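Local coordinates for probable ABC transporter phosphite binding protein PhnD1 (Prochlorococcus marinus str. MIT 9301, PDB 5LQ5) that binds inorganic phosphite strongly and probably serves as the periplasmic solute-binding protein of an ABC transporter, at residues 80-88 against 249-260. Numbering follows the deposited sequence.
Sequences VIAQRDIDK and AKRFIKAESKQY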
loop_
_atom_site.group_PDB
_atom_site.type_symbol
_atom_site.label_atom_id
_atom_site.label_comp_id
_atom_site.label_asym_id
_atom_site.label_seq_id
_atom_site.Cartn_x
_atom_site.Cartn_y
_atom_site.Cartn_z
ATOM N N VAL A 80 -12.619 -3.770 -9.563
ATOM C CA VAL A 80 -11.698 -4.495 -8.667
ATOM C C VAL A 80 -11.292 -5.803 -9.314
ATOM O O VAL A 80 -12.137 -6.661 -9.598
ATOM C CB VAL A 80 -12.247 -4.736 -7.256
ATOM C CG1 VAL A 80 -11.190 -5.382 -6.388
ATOM C CG2 VAL A 80 -12.693 -3.435 -6.636
ATOM N N ILE A 81 -9.978 -5.967 -9.501
ATOM C CA ILE A 81 -9.427 -7.106 -10.285
ATOM C C ILE A 81 -8.902 -8.266 -9.449
ATOM O O ILE A 81 -9.250 -9.408 -9.723
ATOM C CB ILE A 81 -8.330 -6.614 -11.267
ATOM C CG1 ILE A 81 -8.926 -5.697 -12.339
ATOM C CG2 ILE A 81 -7.564 -7.768 -11.904
ATOM C CD1 ILE A 81 -9.754 -6.392 -13.406
ATOM N N ALA A 82 -8.036 -7.982 -8.492
ATOM C CA ALA A 82 -7.313 -8.997 -7.727
ATOM C C ALA A 82 -6.635 -8.406 -6.488
ATOM O O ALA A 82 -6.500 -7.182 -6.351
ATOM C CB ALA A 82 -6.259 -9.648 -8.606
ATOM N N GLN A 83 -6.214 -9.281 -5.593
ATOM C CA GLN A 83 -5.456 -8.945 -4.398
ATOM C C GLN A 83 -4.537 -10.130 -4.102
ATOM O O GLN A 83 -4.570 -11.123 -4.825
ATOM C CB GLN A 83 -6.394 -8.640 -3.210
ATOM C CG GLN A 83 -7.133 -9.880 -2.696
ATOM C CD GLN A 83 -8.179 -9.639 -1.624
ATOM O OE1 GLN A 83 -7.960 -8.893 -0.696
ATOM N NE2 GLN A 83 -9.305 -10.348 -1.714
ATOM N N ARG A 84 -3.741 -10.017 -3.055
ATOM C CA ARG A 84 -2.988 -11.156 -2.484
ATOM C C ARG A 84 -3.754 -11.766 -1.324
ATOM O O ARG A 84 -4.632 -11.142 -0.755
ATOM C CB ARG A 84 -1.590 -10.735 -2.044
ATOM C CG ARG A 84 -0.805 -9.986 -3.114
ATOM C CD ARG A 84 0.395 -9.220 -2.573
ATOM N NE ARG A 84 -0.014 -8.180 -1.630
ATOM C CZ ARG A 84 0.816 -7.343 -1.021
ATOM N NH1 ARG A 84 2.122 -7.410 -1.218
ATOM N NH2 ARG A 84 0.331 -6.422 -0.206
ATOM N N ASP A 85 -3.409 -12.997 -0.952
ATOM C CA ASP A 85 -4.014 -13.605 0.244
ATOM C C ASP A 85 -3.833 -12.723 1.467
ATOM O O ASP A 85 -4.776 -12.520 2.218
ATOM C CB ASP A 85 -3.433 -14.998 0.544
ATOM C CG ASP A 85 -3.930 -16.047 -0.422
ATOM O OD1 ASP A 85 -5.129 -16.413 -0.356
ATOM O OD2 ASP A 85 -3.127 -16.494 -1.264
ATOM N N ILE A 86 -2.634 -12.176 1.626
ATOM C CA ILE A 86 -2.321 -11.305 2.777
ATOM C C ILE A 86 -3.155 -10.014 2.858
ATOM O O ILE A 86 -3.414 -9.481 3.947
ATOM C CB ILE A 86 -0.807 -10.986 2.894
ATOM C CG1 ILE A 86 -0.510 -10.344 4.253
ATOM C CG2 ILE A 86 -0.278 -10.124 1.754
ATOM C CD1 ILE A 86 -1.001 -11.161 5.434
ATOM N N ASP A 87 -3.601 -9.545 1.705
ATOM C CA ASP A 87 -4.440 -8.338 1.674
ATOM C C ASP A 87 -5.808 -8.466 2.312
ATOM O O ASP A 87 -6.429 -7.453 2.624
ATOM C CB ASP A 87 -4.540 -7.785 0.252
ATOM C CG ASP A 87 -3.204 -7.385 -0.287
ATOM O OD1 ASP A 87 -2.503 -6.604 0.410
ATOM O OD2 ASP A 87 -2.847 -7.821 -1.408
ATOM N N LYS A 88 -6.290 -9.699 2.494
ATOM C CA LYS A 88 -7.502 -9.952 3.282
ATOM C C LYS A 88 -7.310 -9.831 4.804
ATOM O O LYS A 88 -8.275 -9.594 5.517
ATOM C CB LYS A 88 -8.126 -11.332 2.958
ATOM C CG LYS A 88 -8.960 -11.338 1.670
ATOM C CD LYS A 88 -9.853 -12.575 1.577
ATOM C CE LYS A 88 -9.225 -13.694 0.794
ATOM N NZ LYS A 88 -9.991 -14.960 0.964
ATOM N N ALA A 249 4.221 -12.773 -2.310
ATOM C CA ALA A 249 2.986 -13.554 -2.426
ATOM C C ALA A 249 3.218 -14.792 -3.266
ATOM O O ALA A 249 4.047 -14.776 -4.163
ATOM C CB ALA A 249 1.873 -12.736 -3.033
ATOM N N LYS A 250 2.485 -15.851 -2.946
ATOM C CA LYS A 250 2.494 -17.114 -3.739
ATOM C C LYS A 250 1.560 -17.079 -4.938
ATOM O O LYS A 250 1.699 -17.864 -5.882
ATOM C CB LYS A 250 2.183 -18.319 -2.831
ATOM C CG LYS A 250 3.087 -18.414 -1.598
ATOM C CD LYS A 250 4.554 -18.657 -1.941
ATOM C CE LYS A 250 5.482 -18.111 -0.866
ATOM N NZ LYS A 250 6.910 -18.414 -1.159
ATOM N N ARG A 251 0.600 -16.158 -4.884
ATOM C CA ARG A 251 -0.435 -16.023 -5.902
ATOM C C ARG A 251 -1.199 -14.708 -5.726
ATOM O O ARG A 251 -1.146 -14.072 -4.668
ATOM C CB ARG A 251 -1.434 -17.183 -5.810
ATOM C CG ARG A 251 -2.139 -17.303 -4.459
ATOM C CD ARG A 251 -3.129 -18.457 -4.449
ATOM N NE ARG A 251 -3.931 -18.466 -3.226
ATOM C CZ ARG A 251 -5.093 -19.092 -3.060
ATOM N NH1 ARG A 251 -5.637 -19.815 -4.037
ATOM N NH2 ARG A 251 -5.724 -18.981 -1.893
ATOM N N PHE A 252 -1.913 -14.340 -6.772
ATOM C CA PHE A 252 -3.019 -13.381 -6.683
ATOM C C PHE A 252 -4.344 -14.132 -6.640
ATOM O O PHE A 252 -4.453 -15.204 -7.195
ATOM C CB PHE A 252 -3.027 -12.407 -7.858
ATOM C CG PHE A 252 -1.902 -11.402 -7.832
ATOM C CD1 PHE A 252 -1.948 -10.305 -6.990
ATOM C CD2 PHE A 252 -0.808 -11.562 -8.645
ATOM C CE1 PHE A 252 -0.892 -9.394 -6.976
ATOM C CE2 PHE A 252 0.231 -10.668 -8.644
ATOM C CZ PHE A 252 0.191 -9.558 -7.822
ATOM N N ILE A 253 -5.324 -13.532 -5.989
ATOM C CA ILE A 253 -6.668 -14.071 -5.790
ATOM C C ILE A 253 -7.708 -12.999 -6.101
ATOM O O ILE A 253 -7.397 -11.805 -6.178
ATOM C CB ILE A 253 -6.891 -14.569 -4.336
ATOM C CG1 ILE A 253 -6.797 -13.416 -3.334
ATOM C CG2 ILE A 253 -5.888 -15.661 -3.990
ATOM C CD1 ILE A 253 -7.275 -13.798 -1.947
ATOM N N LYS A 254 -8.947 -13.437 -6.228
ATOM C CA LYS A 254 -10.077 -12.558 -6.513
ATOM C C LYS A 254 -10.338 -11.580 -5.340
ATOM O O LYS A 254 -10.070 -11.860 -4.175
ATOM C CB LYS A 254 -11.365 -13.342 -6.809
ATOM C CG LYS A 254 -11.241 -14.163 -8.068
ATOM C CD LYS A 254 -12.532 -14.862 -8.406
ATOM C CE LYS A 254 -12.256 -15.989 -9.377
ATOM N NZ LYS A 254 -13.499 -16.708 -9.757
ATOM N N ALA A 255 -10.861 -10.426 -5.707
ATOM C CA ALA A 255 -11.206 -9.384 -4.756
ATOM C C ALA A 255 -12.456 -8.700 -5.243
ATOM O O ALA A 255 -12.613 -8.494 -6.443
ATOM C CB ALA A 255 -10.067 -8.382 -4.645
ATOM N N GLU A 256 -13.343 -8.322 -4.330
ATOM C CA GLU A 256 -14.544 -7.576 -4.720
ATOM C C GLU A 256 -14.696 -6.303 -3.898
ATOM O O GLU A 256 -14.174 -6.217 -2.783
ATOM C CB GLU A 256 -15.816 -8.430 -4.634
ATOM C CG GLU A 256 -16.080 -9.105 -3.305
ATOM C CD GLU A 256 -17.388 -9.889 -3.295
ATOM O OE1 GLU A 256 -17.967 -10.119 -4.378
ATOM O OE2 GLU A 256 -17.839 -10.291 -2.199
ATOM N N SER A 257 -15.416 -5.338 -4.478
ATOM C CA SER A 257 -15.643 -4.006 -3.879
ATOM C C SER A 257 -16.263 -4.055 -2.483
ATOM O O SER A 257 -15.916 -3.243 -1.650
ATOM C CB SER A 257 -16.483 -3.077 -4.779
ATOM O OG SER A 257 -17.802 -3.541 -4.942
ATOM N N LYS A 258 -17.175 -5.006 -2.270
ATOM C CA LYS A 258 -17.819 -5.233 -0.958
ATOM C C LYS A 258 -16.828 -5.332 0.217
ATOM O O LYS A 258 -17.124 -4.904 1.360
ATOM C CB LYS A 258 -18.670 -6.516 -0.982
ATOM C CG LYS A 258 -20.116 -6.337 -1.427
ATOM C CD LYS A 258 -20.721 -7.633 -1.971
ATOM C CE LYS A 258 -20.797 -8.757 -0.948
ATOM N NZ LYS A 258 -21.941 -8.594 -0.011
ATOM N N GLN A 259 -15.637 -5.850 -0.073
ATOM C CA GLN A 259 -14.701 -6.195 1.005
ATOM C C GLN A 259 -14.067 -4.935 1.632
ATOM O O GLN A 259 -13.524 -5.002 2.741
ATOM C CB GLN A 259 -13.692 -7.301 0.637
ATOM C CG GLN A 259 -12.436 -6.914 -0.096
ATOM C CD GLN A 259 -11.318 -7.969 -0.021
ATOM O OE1 GLN A 259 -11.537 -9.158 0.174
ATOM N NE2 GLN A 259 -10.102 -7.508 -0.162
ATOM N N TYR A 260 -14.196 -3.791 0.959
ATOM C CA TYR A 260 -13.535 -2.551 1.419
ATOM C C TYR A 260 -14.471 -1.626 2.215
ATOM O O TYR A 260 -14.136 -0.487 2.494
ATOM C CB TYR A 260 -12.928 -1.784 0.220
ATOM C CG TYR A 260 -11.935 -2.665 -0.487
ATOM C CD1 TYR A 260 -10.630 -2.868 0.004
ATOM C CD2 TYR A 260 -12.353 -3.417 -1.573
ATOM C CE1 TYR A 260 -9.758 -3.767 -0.641
ATOM C CE2 TYR A 260 -11.527 -4.313 -2.191
ATOM C CZ TYR A 260 -10.252 -4.494 -1.741
ATOM O OH TYR A 260 -9.527 -5.450 -2.393
HETATM O O HOH W 1 -11.552 -10.132 -8.671
HETATM O O HOH W 2 -7.403 -6.132 -0.666
HETATM O O HOH W 3 -1.220 -14.645 -1.960
#
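Q83 and I253 pair through two backbone hydrogen bonds, Q83 N to I253 O and I253 N to Q83 O, each 2.8 Å. The buried Q83 side chain extends beyond CG to bring its amide against K254 and Q259, and both ends of that amide are used. Q83 NE2 donates to K254 O, nearly straight (167°), and also to Q259 OE1. Q83 OE1 accepts from Q259 NE2 at 2.6 Å. The two amides meet from opposite directions with planes 64° apart, and each donor lies above the other's carbonyl plane. A255 CB packs between Q83 and V80 CG1. This antiparallel pairing sets the short, weakly bonded strand 252-253 beside strand 79-84, outermost in the mixed sheet of one lobe of the periplasmic binding protein. On its other flank 79-84 borders strand 207-210, whose W208 meets the F252 ring edge-to-face. R84 hydrogen-bonds F247 O through NH1 and grips D87 side-on with NE and NH2; its side chain is about 8 Å from the bound phosphite. The solvent side is held by charge and water instead: exposed R251 forms a side-on salt bridge with D85, NE to OD2 at 2.9 Å and NH2 to OD1, while a water links D85 to R251 O.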